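Local coordinates for protein glucose-6-phosphate dehydrogenase (Trypanosoma cruzi, PDB 5AQ1) that oxidises glucose 6-phosphate to 6-phosphogluconolactone while reducing NADP+ to NADPH, the entry step of the pentose phosphate pathway, at residues Thr275-Leu280 and Leu374-Gln379. Sequence-based numbering, arbitrary orientation.
Sequences TQILSL and LDIRIQ
Ile-277 meets Ile-376 and Leu-374 in a small, wholly apolar contact that buries 129 Å² between helix and strand. Its bond from CA to CB is directed at the strand; from CB, Ile-277 forks into two branches with different partners. The short branch, CG2, lies anti to the backbone N (chi1 -72°, measured to CG1) and touches Ile-376, 3.6 Å from its CD1 and 3.9 Å from its CG1. The longer branch runs through CG1, and the extended chi2 of 164° carries CD1 to a looser approach, 4.3 Å from CD1 of Leu-374. Ile-376 replies with its own CG1-CD1 arm, and the two isoleucines cross at a slant. The CA atoms of Ile-277 and Ile-376 are 8.6 Å apart, a spacing bridged by side chains alone. On the opposite side of the strand, Asp-375 turns away from the helix and salt-bridges Arg-377, which also pairs with Glu-395. Leu-374 also packs on Tyr-212, a residue of the glucose 6-phosphate pocket, and its side chain lies about 6 Å from the bound sugar phosphate. Helix 264-282 thus packs on one face of the large mixed sheet, where strand 373-380 runs antiparallel between strands 240-248 and 395-401.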
ATOM      1  N   THR B 275      -3.858  26.882  -9.412  1.00 34.06           N
ATOM      2  CA  THR B 275      -4.989  25.994  -9.157  1.00 33.67           C
ATOM      3  C   THR B 275      -5.127  24.956 -10.273  1.00 33.28           C
ATOM      4  O   THR B 275      -5.504  23.815 -10.021  1.00 33.00           O
ATOM      5  CB  THR B 275      -6.301  26.787  -9.001  1.00 34.77           C
ATOM      6  OG1 THR B 275      -6.167  27.713  -7.918  1.00 33.95           O
ATOM      7  CG2 THR B 275      -7.484  25.855  -8.719  1.00 35.89           C
ATOM      8  N   GLN B 276      -4.822  25.349 -11.507  1.00 34.98           N
ATOM      9  CA  GLN B 276      -4.778  24.402 -12.624  1.00 34.96           C
ATOM     10  C   GLN B 276      -3.734  23.321 -12.360  1.00 34.98           C
ATOM     11  O   GLN B 276      -4.007  22.127 -12.503  1.00 34.63           O
ATOM     12  CB  GLN B 276      -4.458  25.120 -13.938  1.00 35.88           C
ATOM     13  CG  GLN B 276      -5.659  25.769 -14.603  1.00 36.82           C
ATOM     14  CD  GLN B 276      -6.661  24.760 -15.122  1.00 38.52           C
ATOM     15  OE1 GLN B 276      -6.334  23.590 -15.338  1.00 39.00           O
ATOM     16  NE2 GLN B 276      -7.894  25.206 -15.330  1.00 40.09           N
ATOM     17  N   ILE B 277      -2.537  23.754 -11.975  1.00 34.91           N
ATOM     18  CA  ILE B 277      -1.468  22.832 -11.602  1.00 34.94           C
ATOM     19  C   ILE B 277      -1.912  21.961 -10.426  1.00 33.86           C
ATOM     20  O   ILE B 277      -1.710  20.749 -10.442  1.00 32.74           O
ATOM     21  CB  ILE B 277      -0.160  23.587 -11.270  1.00 34.97           C
ATOM     22  CG1 ILE B 277       0.454  24.148 -12.557  1.00 35.28           C
ATOM     23  CG2 ILE B 277       0.842  22.673 -10.581  1.00 35.22           C
ATOM     24  CD1 ILE B 277       1.504  25.211 -12.334  1.00 35.55           C
ATOM     25  N   LEU B 278      -2.529  22.581  -9.423  1.00 33.21           N
ATOM     26  CA  LEU B 278      -3.047  21.848  -8.267  1.00 32.85           C
ATOM     27  C   LEU B 278      -3.973  20.715  -8.695  1.00 32.93           C
ATOM     28  O   LEU B 278      -3.846  19.588  -8.211  1.00 31.96           O
ATOM     29  CB  LEU B 278      -3.794  22.786  -7.314  1.00 32.41           C
ATOM     30  CG  LEU B 278      -4.525  22.134  -6.136  1.00 32.75           C
ATOM     31  CD1 LEU B 278      -3.557  21.376  -5.238  1.00 32.74           C
ATOM     32  CD2 LEU B 278      -5.276  23.187  -5.340  1.00 33.49           C
ATOM     33  N   SER B 279      -4.894  21.021  -9.610  1.00 32.47           N
ATOM     34  CA  SER B 279      -5.891  20.050 -10.055  1.00 32.83           C
ATOM     35  C   SER B 279      -5.249  18.878 -10.786  1.00 32.53           C
ATOM     36  O   SER B 279      -5.662  17.736 -10.609  1.00 32.71           O
ATOM     37  CB  SER B 279      -6.941  20.713 -10.950  1.00 33.06           C
ATOM     38  OG  SER B 279      -6.399  21.058 -12.213  1.00 34.49           O
ATOM     39  N   LEU B 280      -4.234  19.160 -11.597  1.00 32.49           N
ATOM     40  CA  LEU B 280      -3.516  18.103 -12.306  1.00 32.25           C
ATOM     41  C   LEU B 280      -2.732  17.201 -11.350  1.00 31.75           C
ATOM     42  O   LEU B 280      -2.642  15.993 -11.573  1.00 33.27           O
ATOM     43  CB  LEU B 280      -2.573  18.705 -13.348  1.00 32.26           C
ATOM     44  CG  LEU B 280      -3.260  19.406 -14.522  1.00 32.08           C
ATOM     45  CD1 LEU B 280      -2.264  20.247 -15.300  1.00 32.45           C
ATOM     46  CD2 LEU B 280      -3.937  18.400 -15.440  1.00 32.71           C
ATOM     47  N   LEU B 374       9.009  28.906 -11.488  1.00 35.80           N
ATOM     48  CA  LEU B 374       7.778  28.140 -11.377  1.00 35.82           C
ATOM     49  C   LEU B 374       8.179  26.693 -11.157  1.00 35.82           C
ATOM     50  O   LEU B 374       8.695  26.047 -12.075  1.00 35.92           O
ATOM     51  CB  LEU B 374       6.921  28.265 -12.640  1.00 35.15           C
ATOM     52  CG  LEU B 374       5.609  27.470 -12.653  1.00 34.01           C
ATOM     53  CD1 LEU B 374       4.642  27.995 -11.605  1.00 33.28           C
ATOM     54  CD2 LEU B 374       4.979  27.520 -14.033  1.00 34.78           C
ATOM     55  N   ASP B 375       7.969  26.186  -9.946  1.00 35.84           N
ATOM     56  CA  ASP B 375       8.254  24.776  -9.683  1.00 36.32           C
ATOM     57  C   ASP B 375       7.226  24.102  -8.792  1.00 34.05           C
ATOM     58  O   ASP B 375       6.463  24.751  -8.068  1.00 33.27           O
ATOM     59  CB  ASP B 375       9.702  24.563  -9.177  1.00 38.80           C
ATOM     60  CG  ASP B 375       9.921  24.982  -7.719  1.00 41.22           C
ATOM     61  OD1 ASP B 375       8.977  25.439  -7.040  1.00 43.72           O
ATOM     62  OD2 ASP B 375      11.071  24.839  -7.246  1.00 41.49           O
ATOM     63  N   ILE B 376       7.218  22.779  -8.888  1.00 32.60           N
ATOM     64  CA  ILE B 376       6.341  21.920  -8.116  1.00 31.77           C
ATOM     65  C   ILE B 376       7.248  21.017  -7.297  1.00 31.15           C
ATOM     66  O   ILE B 376       8.178  20.418  -7.840  1.00 30.18           O
ATOM     67  CB  ILE B 376       5.459  21.064  -9.048  1.00 31.05           C
ATOM     68  CG1 ILE B 376       4.588  21.959  -9.936  1.00 30.13           C
ATOM     69  CG2 ILE B 376       4.582  20.107  -8.251  1.00 30.60           C
ATOM     70  CD1 ILE B 376       4.113  21.279 -11.198  1.00 29.81           C
ATOM     71  N   ARG B 377       6.993  20.931  -5.996  1.00 31.18           N
ATOM     72  CA  ARG B 377       7.788  20.076  -5.120  1.00 32.02           C
ATOM     73  C   ARG B 377       6.901  19.091  -4.365  1.00 31.11           C
ATOM     74  O   ARG B 377       6.102  19.489  -3.521  1.00 30.31           O
ATOM     75  CB  ARG B 377       8.611  20.927  -4.155  1.00 32.93           C
ATOM     76  CG  ARG B 377       9.779  21.626  -4.827  1.00 34.33           C
ATOM     77  CD  ARG B 377      10.314  22.771  -3.989  1.00 35.12           C
ATOM     78  NE  ARG B 377      11.419  23.463  -4.658  1.00 36.62           N
ATOM     79  CZ  ARG B 377      12.677  23.028  -4.709  1.00 36.50           C
ATOM     80  NH1 ARG B 377      13.031  21.884  -4.132  1.00 38.07           N
ATOM     81  NH2 ARG B 377      13.594  23.743  -5.341  1.00 36.60           N
ATOM     82  N   ILE B 378       7.048  17.808  -4.690  1.00 30.88           N
ATOM     83  CA  ILE B 378       6.363  16.733  -3.983  1.00 30.81           C
ATOM     84  C   ILE B 378       7.326  16.182  -2.935  1.00 30.86           C
ATOM     85  O   ILE B 378       8.192  15.356  -3.246  1.00 30.71           O
ATOM     86  CB  ILE B 378       5.948  15.584  -4.932  1.00 31.35           C
ATOM     87  CG1 ILE B 378       5.253  16.118  -6.191  1.00 31.32           C
ATOM     88  CG2 ILE B 378       5.053  14.583  -4.206  1.00 30.88           C
ATOM     89  CD1 ILE B 378       3.930  16.804  -5.928  1.00 31.49           C
ATOM     90  N   GLN B 379       7.180  16.642  -1.697  1.00 30.57           N
ATOM     91  CA  GLN B 379       8.062  16.225  -0.610  1.00 31.11           C
ATOM     92  C   GLN B 379       7.506  14.996   0.107  1.00 30.18           C
ATOM     93  O   GLN B 379       6.453  15.060   0.742  1.00 29.42           O
ATOM     94  CB  GLN B 379       8.259  17.375   0.375  1.00 32.21           C
ATOM     95  CG  GLN B 379       9.241  17.083   1.493  1.00 32.99           C
ATOM     96  CD  GLN B 379       9.646  18.335   2.244  1.00 33.98           C
ATOM     97  OE1 GLN B 379       9.117  18.626   3.315  1.00 35.11           O
ATOM     98  NE2 GLN B 379      10.581  19.088   1.683  1.00 34.46           N
TER